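Local coordinates for protein ribulose bisphosphate carboxylase (Pyrococcus horikoshii, PDB 2D69) that probably catalyses the carboxylation of ribulose 1,5-bisphosphate to two 3-phosphoglycerate molecules, using a magnesium ion, in an archaeal route of AMP breakdown, at residues Y175-G180 and G373-H378; I310-A315 and D331-K336; I393-E398 and D403-S408. All blocks are in the same frame, centred on the assembly; numbering follows the deposited sequence.

Interaction 1: Y175-G180 and G373-H378; sequences YELWSG and GGVMGH. With SO4 (sulfate ion), chain E.
L177 reaches from its helix toward V375 and M376, and its CD2 methyl alone does the touching. V375 CG1 lies 3.6 Å from L177 CD2, the two side chains meeting at a slant. M376 SD stands 4.2 Å from the same L177 CD2, here with the side chains nearly perpendicular. V375 keeps CG1 anti to its backbone N (chi1 169°), which turns that methyl toward the leucine, while the M376 chain bends at chi2 and chi3. All three residues are buried; T157, L185 and P382 also pack on L177, and T157 on V375 as well. The fold is the alpha/beta (TIM) barrel: helix 167-179 follows the first strand, 154-157, and the short helix 372-376 follows the last, 368-370, so the contact joins first and last units where the ring closes. M376 also lies about 4 Å, side chain to side chain, from K160, the predicted proton acceptor. W59 of a second subunit covers both this methionine and E176, where the greasy patch gives way to polar, partly exposed groups. S179 OG sits 3.4 Å above the centre of the Y175 ring, and E176 OE1 lies at the ring edge, in plane, while E176 OE2 is salt-bridged to R383. S179 OG also donates to Y175 O at 2.6 Å, on the face opposite to that used by S179 N. At the other extreme, exposed G373 donates from N to sulfate O1 at 3.0 Å and, weakly, from N to sulfate O4; with no side chain there the anion can lie close. The sulfate, probably from the crystallisation liquor, is also held by G350 N and Q370 NE2, all three residues belonging to the predicted substrate site.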
loop_
_atom_site.group_PDB
_atom_site.type_symbol
_atom_site.label_atom_id
_atom_site.label_comp_id
_atom_site.label_asym_id
_atom_site.label_seq_id
_atom_site.Cartn_x
_atom_site.Cartn_y
_atom_site.Cartn_z
ATOM N N TYR A 175 -33.860 19.716 -11.655
ATOM C CA TYR A 175 -34.571 19.123 -12.824
ATOM C C TYR A 175 -35.261 20.208 -13.629
ATOM O O TYR A 175 -35.223 20.186 -14.854
ATOM C CB TYR A 175 -35.609 18.115 -12.370
ATOM C CG TYR A 175 -36.287 17.417 -13.502
ATOM C CD1 TYR A 175 -37.511 17.841 -13.953
ATOM C CD2 TYR A 175 -35.643 16.400 -14.199
ATOM C CE1 TYR A 175 -38.160 17.185 -14.985
ATOM C CE2 TYR A 175 -36.244 15.772 -15.265
ATOM C CZ TYR A 175 -37.505 16.174 -15.649
ATOM O OH TYR A 175 -38.127 15.591 -16.706
ATOM N N GLU A 176 -35.922 21.118 -12.927
ATOM C CA GLU A 176 -36.588 22.235 -13.559
ATOM C C GLU A 176 -35.641 23.129 -14.348
ATOM O O GLU A 176 -35.902 23.468 -15.505
ATOM C CB GLU A 176 -37.353 23.096 -12.509
ATOM C CG GLU A 176 -38.562 22.437 -11.848
ATOM C CD GLU A 176 -39.570 21.887 -12.850
ATOM O OE1 GLU A 176 -39.801 20.658 -12.886
ATOM O OE2 GLU A 176 -40.151 22.709 -13.580
ATOM N N LEU A 177 -34.535 23.487 -13.723
ATOM C CA LEU A 177 -33.611 24.462 -14.307
ATOM C C LEU A 177 -32.921 23.939 -15.528
ATOM O O LEU A 177 -32.904 24.605 -16.581
ATOM C CB LEU A 177 -32.570 24.871 -13.285
ATOM C CG LEU A 177 -33.126 25.665 -12.113
ATOM C CD1 LEU A 177 -32.143 25.743 -10.996
ATOM C CD2 LEU A 177 -33.446 27.047 -12.551
ATOM N N TRP A 178 -32.380 22.731 -15.389
ATOM C CA TRP A 178 -31.743 22.005 -16.493
ATOM C C TRP A 178 -32.741 21.719 -17.623
ATOM O O TRP A 178 -32.453 22.027 -18.775
ATOM C CB TRP A 178 -31.122 20.675 -15.990
ATOM C CG TRP A 178 -29.760 20.755 -15.315
ATOM C CD1 TRP A 178 -28.757 21.616 -15.596
ATOM C CD2 TRP A 178 -29.278 19.918 -14.261
ATOM N NE1 TRP A 178 -27.658 21.336 -14.824
ATOM C CE2 TRP A 178 -27.948 20.288 -14.004
ATOM C CE3 TRP A 178 -29.811 18.829 -13.561
ATOM C CZ2 TRP A 178 -27.185 19.673 -13.038
ATOM C CZ3 TRP A 178 -29.083 18.253 -12.611
ATOM C CH2 TRP A 178 -27.769 18.673 -12.336
ATOM N N SER A 179 -33.903 21.140 -17.306
ATOM C CA SER A 179 -34.935 20.834 -18.312
ATOM C C SER A 179 -35.424 22.051 -19.125
ATOM O O SER A 179 -35.772 21.931 -20.298
ATOM C CB SER A 179 -36.159 20.120 -17.682
ATOM O OG SER A 179 -35.796 18.893 -17.083
ATOM N N GLY A 180 -35.452 23.210 -18.503
ATOM C CA GLY A 180 -35.899 24.406 -19.181
ATOM C C GLY A 180 -34.834 25.048 -20.044
ATOM O O GLY A 180 -35.134 25.970 -20.798
ATOM N N GLY A 373 -31.838 35.150 -9.851
ATOM C CA GLY A 373 -33.118 35.733 -9.532
ATOM C C GLY A 373 -34.010 35.813 -10.746
ATOM O O GLY A 373 -35.186 35.529 -10.634
ATOM N N GLY A 374 -33.444 36.205 -11.893
ATOM C CA GLY A 374 -34.188 36.357 -13.140
ATOM C C GLY A 374 -34.836 35.042 -13.584
ATOM O O GLY A 374 -35.969 35.006 -14.065
ATOM N N VAL A 375 -34.146 33.946 -13.360
ATOM C CA VAL A 375 -34.667 32.639 -13.711
ATOM C C VAL A 375 -35.640 32.117 -12.653
ATOM O O VAL A 375 -36.758 31.731 -12.964
ATOM C CB VAL A 375 -33.485 31.644 -13.965
ATOM C CG1 VAL A 375 -33.967 30.232 -14.067
ATOM C CG2 VAL A 375 -32.765 32.044 -15.244
ATOM N N MET A 376 -35.214 32.121 -11.402
ATOM C CA MET A 376 -36.038 31.638 -10.272
ATOM C C MET A 376 -37.314 32.472 -10.103
ATOM O O MET A 376 -38.317 31.973 -9.614
ATOM C CB MET A 376 -35.217 31.649 -8.970
ATOM C CG MET A 376 -34.112 30.583 -8.919
ATOM S SD MET A 376 -34.644 28.812 -8.941
ATOM C CE MET A 376 -35.881 28.757 -7.687
ATOM N N GLY A 377 -37.284 33.719 -10.570
ATOM C CA GLY A 377 -38.386 34.645 -10.411
ATOM C C GLY A 377 -39.416 34.703 -11.514
ATOM O O GLY A 377 -40.391 35.463 -11.428
ATOM N N HIS A 378 -39.221 33.917 -12.573
ATOM C CA HIS A 378 -40.107 34.020 -13.724
ATOM C C HIS A 378 -41.503 33.723 -13.208
ATOM O O HIS A 378 -41.674 32.814 -12.405
ATOM C CB HIS A 378 -39.708 33.009 -14.774
ATOM C CG HIS A 378 -40.379 33.224 -16.080
ATOM N ND1 HIS A 378 -41.696 32.894 -16.288
ATOM C CD2 HIS A 378 -39.937 33.760 -17.235
ATOM C CE1 HIS A 378 -42.039 33.194 -17.525
ATOM N NE2 HIS A 378 -40.981 33.687 -18.136
HETATM S S SO4 E . -28.666 37.029 -8.919
HETATM O O1 SO4 E . -29.973 36.958 -8.286
HETATM O O2 SO4 E . -28.201 38.394 -8.971
HETATM O O3 SO4 E . -27.759 36.265 -8.083
HETATM O O4 SO4 E . -28.716 36.423 -10.237
#

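Interaction 2: I310-A315 and D331-K336; sequences IHTGTA and DFLLSK
L333 meets I310 and T312 in a buried patch flanked in sequence by two flat groups, the H311 imidazole and the F332 ring, each turned to other partners. The H311 ring meets H278 with planes at about 50° and H276 with planes at about 85°. F332 forms a cation-pi pair with R303 and an edge-to-face stack with W337. L333 CD1 does most of the touching: it is 3.5 Å from T312 CG2, tip to tip, and 3.6 Å from I310 CG2, across whose side chain the leucine lies at about a right angle. T312 holds OG1 in the crowded position between backbone N and carbonyl carbon (chi1 55°), leaving CG2 to face the leucine. In this beta-alpha-beta unit the end of strand 309-311 and the first residue of the loop after it pack on helix 323-334, on the outer face of the barrel strand. H311, predicted to bind substrate, points away from the helix. Nearby, F332 O accepts both S335 N and S335 OG, the latter at 2.8 Å. Between the two segments the contact is methyl against methyl; the threonine hydroxyl adds a polar tie to the same helix through N330 ND2, just before D331.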
loop_
_atom_site.group_PDB
_atom_site.type_symbol
_atom_site.label_atom_id
_atom_site.label_comp_id
_atom_site.label_asym_id
_atom_site.label_seq_id
_atom_site.Cartn_x
_atom_site.Cartn_y
_atom_site.Cartn_z
ATOM N N ILE A 310 -14.031 32.241 -14.070
ATOM C CA ILE A 310 -13.993 33.034 -12.828
ATOM C C ILE A 310 -14.909 34.252 -12.958
ATOM O O ILE A 310 -15.012 34.860 -14.039
ATOM C CB ILE A 310 -12.527 33.471 -12.477
ATOM C CG1 ILE A 310 -12.445 34.162 -11.126
ATOM C CG2 ILE A 310 -11.990 34.396 -13.524
ATOM C CD1 ILE A 310 -11.044 34.331 -10.625
ATOM N N HIS A 311 -15.587 34.564 -11.852
ATOM C CA HIS A 311 -16.483 35.710 -11.732
ATOM C C HIS A 311 -15.666 36.956 -11.885
ATOM O O HIS A 311 -14.673 37.067 -11.201
ATOM C CB HIS A 311 -17.138 35.732 -10.326
ATOM C CG HIS A 311 -18.170 34.659 -10.113
ATOM N ND1 HIS A 311 -19.486 34.810 -10.497
ATOM C CD2 HIS A 311 -18.091 33.437 -9.528
ATOM C CE1 HIS A 311 -20.161 33.709 -10.191
ATOM N NE2 HIS A 311 -19.343 32.868 -9.587
ATOM N N THR A 312 -16.081 37.890 -12.742
ATOM C CA THR A 312 -15.441 39.227 -12.835
ATOM C C THR A 312 -16.315 40.496 -12.577
ATOM O O THR A 312 -15.739 41.587 -12.499
ATOM C CB THR A 312 -14.808 39.399 -14.202
ATOM O OG1 THR A 312 -15.802 39.163 -15.198
ATOM C CG2 THR A 312 -13.736 38.297 -14.455
ATOM N N GLY A 313 -17.641 40.369 -12.488
ATOM C CA GLY A 313 -18.560 41.534 -12.445
ATOM C C GLY A 313 -19.402 41.738 -13.717
ATOM O O GLY A 313 -19.145 41.052 -14.693
ATOM N N THR A 314 -20.391 42.656 -13.728
ATOM C CA THR A 314 -21.221 42.959 -14.947
ATOM C C THR A 314 -21.651 44.415 -15.163
ATOM O O THR A 314 -21.500 45.256 -14.261
ATOM C CB THR A 314 -22.546 42.205 -14.918
ATOM O OG1 THR A 314 -23.286 42.563 -13.733
ATOM C CG2 THR A 314 -22.290 40.729 -14.852
ATOM N N ALA A 315 -22.245 44.671 -16.342
ATOM C CA ALA A 315 -22.846 45.959 -16.673
ATOM C C ALA A 315 -24.373 45.829 -16.931
ATOM O O ALA A 315 -24.876 45.387 -17.993
ATOM C CB ALA A 315 -22.122 46.633 -17.833
ATOM N N ASP A 331 -10.800 40.962 -20.945
ATOM C CA ASP A 331 -9.887 40.999 -22.074
ATOM C C ASP A 331 -8.626 40.209 -21.744
ATOM O O ASP A 331 -8.158 39.425 -22.540
ATOM C CB ASP A 331 -9.483 42.453 -22.438
ATOM C CG ASP A 331 -10.586 43.206 -23.200
ATOM O OD1 ASP A 331 -10.377 44.406 -23.484
ATOM O OD2 ASP A 331 -11.680 42.697 -23.538
ATOM N N PHE A 332 -8.074 40.451 -20.568
ATOM C CA PHE A 332 -6.973 39.641 -20.074
ATOM C C PHE A 332 -7.327 38.156 -19.988
ATOM O O PHE A 332 -6.613 37.324 -20.512
ATOM C CB PHE A 332 -6.494 40.101 -18.694
ATOM C CG PHE A 332 -5.690 39.057 -18.021
ATOM C CD1 PHE A 332 -4.397 38.771 -18.491
ATOM C CD2 PHE A 332 -6.252 38.246 -17.019
ATOM C CE1 PHE A 332 -3.672 37.705 -17.950
ATOM C CE2 PHE A 332 -5.511 37.196 -16.452
ATOM C CZ PHE A 332 -4.214 36.929 -16.923
ATOM N N LEU A 333 -8.420 37.809 -19.332
ATOM C CA LEU A 333 -8.805 36.408 -19.191
ATOM C C LEU A 333 -8.843 35.678 -20.538
ATOM O O LEU A 333 -8.490 34.462 -20.619
ATOM C CB LEU A 333 -10.133 36.251 -18.473
ATOM C CG LEU A 333 -10.081 36.565 -16.953
ATOM C CD1 LEU A 333 -11.478 36.466 -16.406
ATOM C CD2 LEU A 333 -9.199 35.629 -16.157
ATOM N N LEU A 334 -9.248 36.398 -21.588
ATOM C CA LEU A 334 -9.450 35.765 -22.877
ATOM C C LEU A 334 -8.270 35.947 -23.813
ATOM O O LEU A 334 -8.286 35.391 -24.892
ATOM C CB LEU A 334 -10.725 36.302 -23.556
ATOM C CG LEU A 334 -12.071 35.913 -22.953
ATOM C CD1 LEU A 334 -13.157 36.853 -23.499
ATOM C CD2 LEU A 334 -12.392 34.465 -23.249
ATOM N N SER A 335 -7.256 36.717 -23.413
ATOM C CA SER A 335 -6.146 37.047 -24.287
ATOM C C SER A 335 -5.206 35.852 -24.426
ATOM O O SER A 335 -5.137 34.977 -23.552
ATOM C CB SER A 335 -5.321 38.231 -23.739
ATOM O OG SER A 335 -4.712 37.848 -22.517
ATOM N N LYS A 336 -4.539 35.806 -25.572
ATOM C CA LYS A 336 -3.444 34.904 -25.829
ATOM C C LYS A 336 -2.321 35.234 -24.844
ATOM O O LYS A 336 -2.015 36.378 -24.643
ATOM C CB LYS A 336 -2.991 35.061 -27.276
ATOM C CG LYS A 336 -2.537 33.749 -27.963
ATOM C CD LYS A 336 -1.331 33.108 -27.245
ATOM C CE LYS A 336 -0.695 31.904 -28.026
ATOM N NZ LYS A 336 0.670 31.635 -27.569
#

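Interaction 3: I393-E398 and D403-S408; sequences IDAAIE and DEKAKS
A395 presents its methyl to the root of the K405 side chain: CB of A395 lies 3.9 Å from both CB and CG of K405, so the lysine touches with its aliphatic base and carries its charge onward. CG stands anti to the backbone N (chi1 -177°), and a bend at chi2 (70°) followed by an extended end carries the ammonium past the alanine toward the acidic residues of helix 382-398. There NZ of K405 passes 4.3 Å from CB of D394 without meeting its carboxylate directly. A water joins the two charges instead, donating to D394 OD2 at 2.7 Å and accepting from K405 NZ at 2.9 Å. The link is a solvent-separated ion pair. E398 OE2, 4.8 Å from K405 NZ, is too far for a salt bridge but may add to the negative potential around the ammonium. K405 also begins a type I beta turn that ends at S408, and its side chain touches L412 of helix 410-422, so one residue reaches both neighbouring helices. Away from the annotated sites, this is the packing of a C-terminal helical extension, one short turn of helix laid against helix 382-398, which comes after strand 368-370 and the short helix 372-376 of the TIM barrel.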
loop_
_atom_site.group_PDB
_atom_site.type_symbol
_atom_site.label_atom_id
_atom_site.label_comp_id
_atom_site.label_asym_id
_atom_site.label_seq_id
_atom_site.Cartn_x
_atom_site.Cartn_y
_atom_site.Cartn_z
ATOM N N ILE A 393 -30.849 34.830 -25.323
ATOM C CA ILE A 393 -29.470 34.681 -25.804
ATOM C C ILE A 393 -29.474 34.265 -27.292
ATOM O O ILE A 393 -28.729 34.819 -28.088
ATOM C CB ILE A 393 -28.680 33.672 -24.922
ATOM C CG1 ILE A 393 -28.419 34.264 -23.531
ATOM C CG2 ILE A 393 -27.379 33.293 -25.558
ATOM C CD1 ILE A 393 -28.190 33.217 -22.480
ATOM N N ASP A 394 -30.357 33.355 -27.693
ATOM C CA ASP A 394 -30.409 32.966 -29.103
ATOM C C ASP A 394 -30.748 34.195 -29.958
ATOM O O ASP A 394 -30.160 34.381 -31.005
ATOM C CB ASP A 394 -31.432 31.871 -29.341
ATOM C CG ASP A 394 -30.990 30.533 -28.833
ATOM O OD1 ASP A 394 -29.781 30.302 -28.647
ATOM O OD2 ASP A 394 -31.819 29.639 -28.610
ATOM N N ALA A 395 -31.676 35.038 -29.491
ATOM C CA ALA A 395 -32.019 36.276 -30.166
ATOM C C ALA A 395 -30.858 37.279 -30.206
ATOM O O ALA A 395 -30.578 37.857 -31.245
ATOM C CB ALA A 395 -33.256 36.913 -29.532
ATOM N N ALA A 396 -30.220 37.540 -29.077
ATOM C CA ALA A 396 -29.090 38.452 -29.080
ATOM C C ALA A 396 -28.069 37.997 -30.155
ATOM O O ALA A 396 -27.610 38.787 -30.942
ATOM C CB ALA A 396 -28.438 38.513 -27.694
ATOM N N ILE A 397 -27.752 36.708 -30.200
ATOM C CA ILE A 397 -26.742 36.199 -31.147
ATOM C C ILE A 397 -27.186 36.322 -32.606
ATOM O O ILE A 397 -26.361 36.574 -33.475
ATOM C CB ILE A 397 -26.450 34.746 -30.847
ATOM C CG1 ILE A 397 -25.701 34.647 -29.521
ATOM C CG2 ILE A 397 -25.622 34.071 -31.967
ATOM C CD1 ILE A 397 -25.972 33.393 -28.841
ATOM N N GLU A 398 -28.472 36.099 -32.865
ATOM C CA GLU A 398 -28.992 36.123 -34.229
ATOM C C GLU A 398 -29.330 37.550 -34.695
ATOM O O GLU A 398 -29.685 37.730 -35.851
ATOM C CB GLU A 398 -30.229 35.202 -34.375
ATOM C CG GLU A 398 -29.958 33.690 -34.224
ATOM C CD GLU A 398 -31.243 32.850 -34.121
ATOM O OE1 GLU A 398 -32.252 33.210 -34.783
ATOM O OE2 GLU A 398 -31.266 31.824 -33.387
ATOM N N ASP A 403 -38.562 41.710 -28.654
ATOM C CA ASP A 403 -40.009 41.674 -28.841
ATOM C C ASP A 403 -40.403 40.837 -30.070
ATOM O O ASP A 403 -41.450 40.220 -30.072
ATOM C CB ASP A 403 -40.611 43.074 -28.918
ATOM C CG ASP A 403 -40.455 43.876 -27.616
ATOM O OD1 ASP A 403 -40.591 43.326 -26.499
ATOM O OD2 ASP A 403 -40.231 45.100 -27.626
ATOM N N GLU A 404 -39.563 40.776 -31.108
ATOM C CA GLU A 404 -39.837 39.857 -32.237
ATOM C C GLU A 404 -39.712 38.385 -31.814
ATOM O O GLU A 404 -40.466 37.535 -32.265
ATOM C CB GLU A 404 -38.920 40.123 -33.450
ATOM C CG GLU A 404 -39.265 41.380 -34.224
ATOM C CD GLU A 404 -40.444 41.197 -35.182
ATOM O OE1 GLU A 404 -41.351 40.383 -34.889
ATOM O OE2 GLU A 404 -40.441 41.861 -36.247
ATOM N N LYS A 405 -38.748 38.089 -30.961
ATOM C CA LYS A 405 -38.525 36.713 -30.503
ATOM C C LYS A 405 -39.657 36.263 -29.581
ATOM O O LYS A 405 -40.025 35.101 -29.557
ATOM C CB LYS A 405 -37.169 36.622 -29.784
ATOM C CG LYS A 405 -36.785 35.220 -29.327
ATOM C CD LYS A 405 -36.456 34.292 -30.476
ATOM C CE LYS A 405 -36.096 32.916 -29.928
ATOM N NZ LYS A 405 -35.419 32.049 -30.897
ATOM N N ALA A 406 -40.213 37.225 -28.849
ATOM C CA ALA A 406 -41.218 36.978 -27.840
ATOM C C ALA A 406 -42.533 36.509 -28.451
ATOM O O ALA A 406 -43.365 35.925 -27.750
ATOM C CB ALA A 406 -41.432 38.228 -27.008
ATOM N N LYS A 407 -42.701 36.729 -29.757
ATOM C CA LYS A 407 -43.898 36.283 -30.470
ATOM C C LYS A 407 -43.953 34.777 -30.678
ATOM O O LYS A 407 -45.029 34.210 -30.814
ATOM C CB LYS A 407 -44.025 37.001 -31.829
ATOM C CG LYS A 407 -44.278 38.500 -31.725
ATOM C CD LYS A 407 -43.856 39.191 -33.026
ATOM C CE LYS A 407 -44.479 40.568 -33.233
ATOM N NZ LYS A 407 -44.098 41.111 -34.588
ATOM N N SER A 408 -42.797 34.139 -30.718
ATOM C CA SER A 408 -42.694 32.684 -30.797
ATOM C C SER A 408 -42.186 32.077 -29.469
ATOM O O SER A 408 -41.951 30.872 -29.396
ATOM C CB SER A 408 -41.764 32.297 -31.964
ATOM O OG SER A 408 -40.433 32.768 -31.736
HETATM O O HOH W 1 -34.433 30.094 -28.966
#

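In the fold
All three contacts lie in the catalytic part of the chain. Interaction 1 opens first, at 175-180, and its partner segment 373-378 arrives only 193 residues later, closing a long loop that spans most of the barrel and brings its first and last units together. Interaction 2 falls within that loop: 310-315 and 331-336 close a short excursion of one beta-alpha-beta unit of the barrel. Interaction 3 comes afterwards, in series, folding 403-408 back on 393-398 across a four-residue connection and laying the short helix 402-405 against helix 382-398. None cross, and none touch: interactions 1 and 3 are nearest, their centres about 18 Å apart, with helix 382-398 following helix 372-376.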